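Local coordinates for protein arginyl-trna synthetase (Thermus thermophilus, PDB 1IQ0) that probably attaches L-arginine to its cognate tRNA at the expense of ATP, as a monomeric aminoacyl-tRNA synthetase of the first class, at residues Y166-D171 with Y184-Q189; W311-L316 with A366-A371. All blocks are in the same frame, centred on the assembly; numbering follows the deposited sequence.

Interaction 1: Y166-D171 with Y184-Q189; sequences YGLTWD and YVRLHQ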
ATOM      1  N   TYR A 166     -22.840  28.815  15.219  1.00 31.94           N
ATOM      2  CA  TYR A 166     -23.957  28.143  15.867  1.00 30.49           C
ATOM      3  C   TYR A 166     -23.793  28.093  17.377  1.00 32.16           C
ATOM      4  O   TYR A 166     -24.648  27.562  18.080  1.00 34.82           O
ATOM      5  CB  TYR A 166     -24.124  26.731  15.300  1.00 28.75           C
ATOM      6  CG  TYR A 166     -24.488  26.738  13.836  1.00 27.21           C
ATOM      7  CD1 TYR A 166     -23.585  26.287  12.869  1.00 27.11           C
ATOM      8  CD2 TYR A 166     -25.715  27.252  13.408  1.00 25.86           C
ATOM      9  CE1 TYR A 166     -23.894  26.350  11.511  1.00 27.86           C
ATOM     10  CE2 TYR A 166     -26.037  27.324  12.051  1.00 26.98           C
ATOM     11  CZ  TYR A 166     -25.117  26.872  11.107  1.00 27.44           C
ATOM     12  OH  TYR A 166     -25.412  26.960   9.767  1.00 28.44           O
ATOM     13  N   GLY A 167     -22.696  28.661  17.867  1.00 35.11           N
ATOM     14  CA  GLY A 167     -22.445  28.677  19.296  1.00 37.74           C
ATOM     15  C   GLY A 167     -22.490  27.286  19.881  1.00 41.36           C
ATOM     16  O   GLY A 167     -23.204  27.028  20.852  1.00 43.30           O
ATOM     17  N   LEU A 168     -21.724  26.382  19.278  1.00 39.70           N
ATOM     18  CA  LEU A 168     -21.669  24.999  19.729  1.00 37.70           C
ATOM     19  C   LEU A 168     -20.505  24.797  20.689  1.00 36.77           C
ATOM     20  O   LEU A 168     -19.407  25.299  20.462  1.00 37.98           O
ATOM     21  CB  LEU A 168     -21.524  24.069  18.525  1.00 41.80           C
ATOM     22  CG  LEU A 168     -22.621  24.218  17.472  1.00 41.12           C
ATOM     23  CD1 LEU A 168     -22.314  23.321  16.280  1.00 41.88           C
ATOM     24  CD2 LEU A 168     -23.970  23.863  18.085  1.00 42.67           C
ATOM     25  N   THR A 169     -20.749  24.060  21.764  1.00 35.88           N
ATOM     26  CA  THR A 169     -19.708  23.800  22.748  1.00 38.69           C
ATOM     27  C   THR A 169     -19.520  22.299  22.898  1.00 37.76           C
ATOM     28  O   THR A 169     -20.492  21.544  22.972  1.00 38.54           O
ATOM     29  CB  THR A 169     -20.072  24.402  24.118  1.00 59.58           C
ATOM     30  OG1 THR A 169     -20.417  25.784  23.956  1.00 64.79           O
ATOM     31  CG2 THR A 169     -18.890  24.295  25.071  1.00 57.51           C
ATOM     32  N   TRP A 170     -18.264  21.869  22.934  1.00 44.09           N
ATOM     33  CA  TRP A 170     -17.945  20.451  23.061  1.00 41.41           C
ATOM     34  C   TRP A 170     -18.371  19.903  24.423  1.00 44.52           C
ATOM     35  O   TRP A 170     -18.040  20.480  25.460  1.00 42.23           O
ATOM     36  CB  TRP A 170     -16.444  20.251  22.854  1.00 39.17           C
ATOM     37  CG  TRP A 170     -15.998  18.834  22.975  1.00 37.34           C
ATOM     38  CD1 TRP A 170     -16.546  17.747  22.358  1.00 36.80           C
ATOM     39  CD2 TRP A 170     -14.875  18.352  23.719  1.00 35.55           C
ATOM     40  NE1 TRP A 170     -15.831  16.616  22.670  1.00 35.29           N
ATOM     41  CE2 TRP A 170     -14.799  16.959  23.504  1.00 33.62           C
ATOM     42  CE3 TRP A 170     -13.923  18.964  24.547  1.00 36.81           C
ATOM     43  CZ2 TRP A 170     -13.807  16.163  24.085  1.00 37.73           C
ATOM     44  CZ3 TRP A 170     -12.934  18.171  25.127  1.00 38.28           C
ATOM     45  CH2 TRP A 170     -12.886  16.785  24.891  1.00 40.18           C
ATOM     46  N   ASP A 171     -19.097  18.787  24.414  1.00 52.42           N
ATOM     47  CA  ASP A 171     -19.574  18.182  25.654  1.00 53.82           C
ATOM     48  C   ASP A 171     -18.489  17.429  26.417  1.00 55.42           C
ATOM     49  O   ASP A 171     -18.739  16.899  27.497  1.00 59.60           O
ATOM     50  CB  ASP A 171     -20.761  17.250  25.374  1.00 37.83           C
ATOM     51  CG  ASP A 171     -20.354  15.957  24.682  1.00 39.03           C
ATOM     52  OD1 ASP A 171     -21.262  15.211  24.257  1.00 40.01           O
ATOM     53  OD2 ASP A 171     -19.138  15.680  24.567  1.00 34.80           O
ATOM     54  N   TYR A 184     -20.212  21.125  10.746  1.00 25.66           N
ATOM     55  CA  TYR A 184     -20.023  21.281   9.311  1.00 22.73           C
ATOM     56  C   TYR A 184     -21.320  20.920   8.595  1.00 24.75           C
ATOM     57  O   TYR A 184     -21.758  21.633   7.693  1.00 25.78           O
ATOM     58  CB  TYR A 184     -18.895  20.372   8.812  1.00 14.81           C
ATOM     59  CG  TYR A 184     -18.652  20.445   7.316  1.00 17.24           C
ATOM     60  CD1 TYR A 184     -17.817  21.417   6.772  1.00 17.31           C
ATOM     61  CD2 TYR A 184     -19.259  19.536   6.445  1.00 17.24           C
ATOM     62  CE1 TYR A 184     -17.583  21.482   5.398  1.00 17.33           C
ATOM     63  CE2 TYR A 184     -19.033  19.597   5.065  1.00 16.90           C
ATOM     64  CZ  TYR A 184     -18.192  20.575   4.555  1.00 20.52           C
ATOM     65  OH  TYR A 184     -17.961  20.652   3.203  1.00 18.36           O
ATOM     66  N   VAL A 185     -21.931  19.810   8.994  1.00 26.34           N
ATOM     67  CA  VAL A 185     -23.177  19.375   8.370  1.00 27.43           C
ATOM     68  C   VAL A 185     -24.316  20.373   8.579  1.00 25.81           C
ATOM     69  O   VAL A 185     -25.113  20.595   7.671  1.00 29.01           O
ATOM     70  CB  VAL A 185     -23.631  17.981   8.893  1.00 26.83           C
ATOM     71  CG1 VAL A 185     -25.062  17.677   8.416  1.00 23.48           C
ATOM     72  CG2 VAL A 185     -22.679  16.900   8.383  1.00 26.82           C
ATOM     73  N   ARG A 186     -24.408  20.972   9.765  1.00 27.14           N
ATOM     74  CA  ARG A 186     -25.479  21.934   9.985  1.00 29.18           C
ATOM     75  C   ARG A 186     -25.292  23.128   9.051  1.00 30.58           C
ATOM     76  O   ARG A 186     -26.247  23.587   8.422  1.00 32.27           O
ATOM     77  CB  ARG A 186     -25.529  22.430  11.433  1.00 33.43           C
ATOM     78  CG  ARG A 186     -26.940  22.876  11.794  1.00 41.93           C
ATOM     79  CD  ARG A 186     -27.019  24.112  12.664  1.00 42.51           C
ATOM     80  NE  ARG A 186     -26.778  23.831  14.070  1.00 47.27           N
ATOM     81  CZ  ARG A 186     -27.236  24.588  15.062  1.00 52.44           C
ATOM     82  NH1 ARG A 186     -27.965  25.662  14.793  1.00 56.80           N
ATOM     83  NH2 ARG A 186     -26.959  24.278  16.322  1.00 50.42           N
ATOM     84  N   LEU A 187     -24.057  23.614   8.949  1.00 26.32           N
ATOM     85  CA  LEU A 187     -23.757  24.747   8.079  1.00 26.74           C
ATOM     86  C   LEU A 187     -24.243  24.512   6.651  1.00 28.83           C
ATOM     87  O   LEU A 187     -24.888  25.382   6.060  1.00 28.68           O
ATOM     88  CB  LEU A 187     -22.248  25.031   8.053  1.00 24.35           C
ATOM     89  CG  LEU A 187     -21.814  26.153   7.094  1.00 27.58           C
ATOM     90  CD1 LEU A 187     -22.413  27.475   7.554  1.00 25.13           C
ATOM     91  CD2 LEU A 187     -20.288  26.252   7.044  1.00 27.77           C
ATOM     92  N   HIS A 188     -23.936  23.342   6.093  1.00 23.57           N
ATOM     93  CA  HIS A 188     -24.345  23.036   4.723  1.00 25.79           C
ATOM     94  C   HIS A 188     -25.821  22.706   4.529  1.00 27.43           C
ATOM     95  O   HIS A 188     -26.274  22.533   3.399  1.00 28.37           O
ATOM     96  CB  HIS A 188     -23.493  21.904   4.145  1.00 28.91           C
ATOM     97  CG  HIS A 188     -22.210  22.378   3.542  1.00 27.80           C
ATOM     98  ND1 HIS A 188     -21.101  22.689   4.300  1.00 27.72           N
ATOM     99  CD2 HIS A 188     -21.884  22.669   2.262  1.00 26.10           C
ATOM    100  CE1 HIS A 188     -20.149  23.150   3.511  1.00 26.83           C
ATOM    101  NE2 HIS A 188     -20.599  23.149   2.269  1.00 26.78           N
ATOM    102  N   GLN A 189     -26.567  22.607   5.622  1.00 32.70           N
ATOM    103  CA  GLN A 189     -27.995  22.331   5.524  1.00 37.82           C
ATOM    104  C   GLN A 189     -28.717  23.637   5.823  1.00 37.56           C
ATOM    105  O   GLN A 189     -29.935  23.737   5.682  1.00 38.10           O
ATOM    106  CB  GLN A 189     -28.426  21.267   6.542  1.00 40.01           C
ATOM    107  CG  GLN A 189     -27.819  19.895   6.318  1.00 46.83           C
ATOM    108  CD  GLN A 189     -28.370  18.851   7.274  1.00 50.96           C
ATOM    109  OE1 GLN A 189     -28.474  19.087   8.477  1.00 49.07           O
ATOM    110  NE2 GLN A 189     -28.717  17.687   6.741  1.00 52.66           N
TER
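Y166, where helix 154-165 gives way to a loop, faces the later part of helix 176-189, the nearest alpha carbons being the CA atoms of Y166 and L187 at 8.5 Å. Next in the chain, G167 has a positive phi of 55° and closes the helix with a Schellman motif, a conformation that suits glycine because it lacks a beta carbon.

R186 and Y166 carry most of the contact. R186 CD lies over one face of the Y166 ring, 3.5 Å from the centroid, as a CH-pi contact. With CG anti to its backbone N (chi1 -154°) and bends at chi2 and chi3, the long arm folds over the tyrosine, leaving the guanidinium tilted 32° from the ring. Its NH1 comes 3.1 Å from Y166 CD2, while NH2 passes L168 CD2 at 3.5 Å. The L168 side chain also touches F179 and A183, earlier on that helix.

At the far end of the ring, Y166 OH rests 3.2 Å from L187 CA and 3.8 Å from L187 CD1. Leucine suits this buried position, where an apolar branched side chain can pack against Y193 and L196 as well as the tyrosine. The hydroxyl hydrogen-bonds to D190.

No hydrogen bond joins the two segments. Cohesion rests on van der Waals and CH-pi contact, the positive charge near the ring may add to it, and the bond to D190 would be expected to limit movement of the ring.

Interaction 2: W311-L316 with A366-A371; sequences WKMGIL and AALALA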
ATOM      1  N   TRP A 311      10.337  19.918  -2.758  1.00 21.78           N
ATOM      2  CA  TRP A 311      10.850  19.776  -1.402  1.00 19.30           C
ATOM      3  C   TRP A 311      11.023  18.301  -1.064  1.00 21.78           C
ATOM      4  O   TRP A 311      12.027  17.906  -0.484  1.00 24.27           O
ATOM      5  CB  TRP A 311       9.895  20.416  -0.393  1.00 12.87           C
ATOM      6  CG  TRP A 311      10.259  20.098   1.037  1.00 15.25           C
ATOM      7  CD1 TRP A 311      11.221  20.704   1.802  1.00 15.64           C
ATOM      8  CD2 TRP A 311       9.708  19.049   1.846  1.00 17.14           C
ATOM      9  NE1 TRP A 311      11.302  20.090   3.039  1.00 16.89           N
ATOM     10  CE2 TRP A 311      10.386  19.073   3.088  1.00 13.70           C
ATOM     11  CE3 TRP A 311       8.710  18.087   1.638  1.00 17.67           C
ATOM     12  CZ2 TRP A 311      10.097  18.172   4.117  1.00 16.13           C
ATOM     13  CZ3 TRP A 311       8.420  17.189   2.662  1.00 13.09           C
ATOM     14  CH2 TRP A 311       9.111  17.238   3.885  1.00 16.20           C
ATOM     15  N   LYS A 312      10.037  17.490  -1.431  1.00 18.32           N
ATOM     16  CA  LYS A 312      10.086  16.053  -1.162  1.00 17.62           C
ATOM     17  C   LYS A 312      11.353  15.418  -1.720  1.00 19.87           C
ATOM     18  O   LYS A 312      11.939  14.535  -1.090  1.00 21.42           O
ATOM     19  CB  LYS A 312       8.872  15.348  -1.774  1.00 15.08           C
ATOM     20  CG  LYS A 312       7.539  15.629  -1.083  1.00 14.80           C
ATOM     21  CD  LYS A 312       6.427  14.788  -1.711  1.00 14.10           C
ATOM     22  CE  LYS A 312       5.105  14.918  -0.960  1.00 14.77           C
ATOM     23  NZ  LYS A 312       4.042  14.139  -1.674  1.00 15.47           N
ATOM     24  N   MET A 313      11.773  15.869  -2.901  1.00 20.70           N
ATOM     25  CA  MET A 313      12.964  15.316  -3.533  1.00 19.67           C
ATOM     26  C   MET A 313      14.249  16.105  -3.262  1.00 21.68           C
ATOM     27  O   MET A 313      15.263  15.886  -3.917  1.00 22.56           O
ATOM     28  CB  MET A 313      12.726  15.150  -5.045  1.00 16.81           C
ATOM     29  CG  MET A 313      11.617  14.119  -5.356  1.00 14.64           C
ATOM     30  SD  MET A 313      11.169  13.956  -7.097  1.00 22.15           S
ATOM     31  CE  MET A 313      11.071  12.111  -7.269  1.00 17.54           C
ATOM     32  N   GLY A 314      14.200  17.021  -2.298  1.00 21.44           N
ATOM     33  CA  GLY A 314      15.387  17.782  -1.937  1.00 20.48           C
ATOM     34  C   GLY A 314      15.807  18.918  -2.844  1.00 20.65           C
ATOM     35  O   GLY A 314      16.871  19.509  -2.656  1.00 20.92           O
ATOM     36  N   ILE A 315      14.981  19.233  -3.828  1.00 22.01           N
ATOM     37  CA  ILE A 315      15.287  20.312  -4.749  1.00 23.17           C
ATOM     38  C   ILE A 315      15.131  21.647  -4.031  1.00 25.30           C
ATOM     39  O   ILE A 315      15.875  22.593  -4.294  1.00 25.52           O
ATOM     40  CB  ILE A 315      14.356  20.244  -5.968  1.00 22.10           C
ATOM     41  CG1 ILE A 315      14.589  18.916  -6.699  1.00 18.95           C
ATOM     42  CG2 ILE A 315      14.582  21.436  -6.874  1.00 22.91           C
ATOM     43  CD1 ILE A 315      13.617  18.657  -7.851  1.00 17.78           C
ATOM     44  N   LEU A 316      14.171  21.715  -3.111  1.00 21.97           N
ATOM     45  CA  LEU A 316      13.925  22.935  -2.343  1.00 19.57           C
ATOM     46  C   LEU A 316      13.970  22.662  -0.843  1.00 21.21           C
ATOM     47  O   LEU A 316      13.726  21.542  -0.407  1.00 20.71           O
ATOM     48  CB  LEU A 316      12.560  23.529  -2.697  1.00 16.92           C
ATOM     49  CG  LEU A 316      12.361  24.126  -4.091  1.00 20.07           C
ATOM     50  CD1 LEU A 316      10.940  24.676  -4.198  1.00 19.69           C
ATOM     51  CD2 LEU A 316      13.390  25.239  -4.340  1.00 17.63           C
ATOM     52  N   ALA A 366       6.721  16.800 -15.904  1.00 30.28           N
ATOM     53  CA  ALA A 366       7.241  17.833 -16.791  1.00 28.42           C
ATOM     54  C   ALA A 366       7.993  18.899 -16.013  1.00 28.72           C
ATOM     55  O   ALA A 366       9.026  19.392 -16.471  1.00 30.26           O
ATOM     56  CB  ALA A 366       6.096  18.473 -17.574  1.00 42.03           C
ATOM     57  N   ALA A 367       7.472  19.254 -14.838  1.00 30.72           N
ATOM     58  CA  ALA A 367       8.103  20.270 -14.010  1.00 26.30           C
ATOM     59  C   ALA A 367       9.483  19.801 -13.565  1.00 28.80           C
ATOM     60  O   ALA A 367      10.456  20.562 -13.615  1.00 28.64           O
ATOM     61  CB  ALA A 367       7.227  20.585 -12.800  1.00 20.06           C
ATOM     62  N   LEU A 368       9.572  18.550 -13.128  1.00 23.38           N
ATOM     63  CA  LEU A 368      10.857  18.013 -12.702  1.00 25.52           C
ATOM     64  C   LEU A 368      11.846  17.986 -13.876  1.00 28.04           C
ATOM     65  O   LEU A 368      13.019  18.297 -13.703  1.00 31.93           O
ATOM     66  CB  LEU A 368      10.685  16.606 -12.115  1.00 25.45           C
ATOM     67  CG  LEU A 368      10.135  16.526 -10.688  1.00 20.93           C
ATOM     68  CD1 LEU A 368       9.656  15.113 -10.404  1.00 21.01           C
ATOM     69  CD2 LEU A 368      11.213  16.943  -9.690  1.00 20.03           C
ATOM     70  N   ALA A 369      11.378  17.627 -15.067  1.00 27.98           N
ATOM     71  CA  ALA A 369      12.265  17.585 -16.235  1.00 29.18           C
ATOM     72  C   ALA A 369      12.728  18.990 -16.645  1.00 29.78           C
ATOM     73  O   ALA A 369      13.925  19.234 -16.817  1.00 28.83           O
ATOM     74  CB  ALA A 369      11.564  16.895 -17.415  1.00 22.45           C
ATOM     75  N   LEU A 370      11.782  19.914 -16.784  1.00 40.49           N
ATOM     76  CA  LEU A 370      12.108  21.285 -17.172  1.00 40.19           C
ATOM     77  C   LEU A 370      13.048  21.963 -16.181  1.00 41.65           C
ATOM     78  O   LEU A 370      13.846  22.827 -16.556  1.00 40.62           O
ATOM     79  CB  LEU A 370      10.828  22.108 -17.312  1.00 28.67           C
ATOM     80  CG  LEU A 370       9.944  21.670 -18.481  1.00 29.90           C
ATOM     81  CD1 LEU A 370       8.609  22.395 -18.432  1.00 31.25           C
ATOM     82  CD2 LEU A 370      10.673  21.954 -19.790  1.00 32.97           C
ATOM     83  N   ALA A 371      12.954  21.573 -14.917  1.00 30.45           N
ATOM     84  CA  ALA A 371      13.806  22.151 -13.891  1.00 29.83           C
ATOM     85  C   ALA A 371      15.181  21.503 -13.971  1.00 30.85           C
ATOM     86  O   ALA A 371      16.087  21.865 -13.230  1.00 31.22           O
ATOM     87  CB  ALA A 371      13.193  21.923 -12.509  1.00 27.43           C
TER
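One leucine reaches across to two residues of a helix-ending turn, and its tightest touch, I315 CD1 to L368 CD2 at 3.5 Å, is closer than methyl groups normally pack. Both methyls of L368 are engaged: CD1 meets the sulfur of M313, with SD to CD1 at 3.8 Å, whereas CD2, besides meeting I315, lies 4.0 Å from M313 SD. The methionine crosses the leucine at about a right angle. M313 has CG beside its backbone N (chi1 -64°), and a bend at chi3 (136°) turns its methyl aside, so that SD is the atom presented to the leucine. Methionine suits the place because its unbranched chain can bring a polarisable sulfur to a branched neighbour.

The turn itself brings M313 and I315 to the same partner. G314, with phi 77°, is the C-prime residue of a Schellman motif in which I315 N bonds back to F310 O. The intervening residue is glycine, for which this phi is favourable, and the residues flanking it are apolar. F310 also packs on L368 and A371, and L255 of helix 248-256 on I315, extending the apolar layer.

Helix 361-370 belongs to the connection between the adjacent parallel strands 348-354 and 380-390, a beta-alpha-beta crossover. The contact thus packs the turn that ends helix 301-312 against a crossover helix of the Rossmann-type fold found in catalytic domains of this synthetase class.

Overall arrangement
Interactions 1 and 2 lie in separate parts of the molecule, with centres 42 Å apart and nearest atoms about 23 Å apart, and follow one another along the chain. Interaction 1 lies in the helical region between strands 141-149 and 236-239, whereas interaction 2 packs a helix-ending turn on helix 361-370, beside the large mixed sheet. Both have neighbours near the 'HIGH' region assigned to residues 112-122, a signature of the ATP-binding site in this synthetase class. Y184, on the helix of interaction 1, touches N115 and K116 of that region; K312, in segment 311-316 but not part of the contact, forms a salt bridge with E108, on the strand preceding it. Neither contact itself includes residues of the motif.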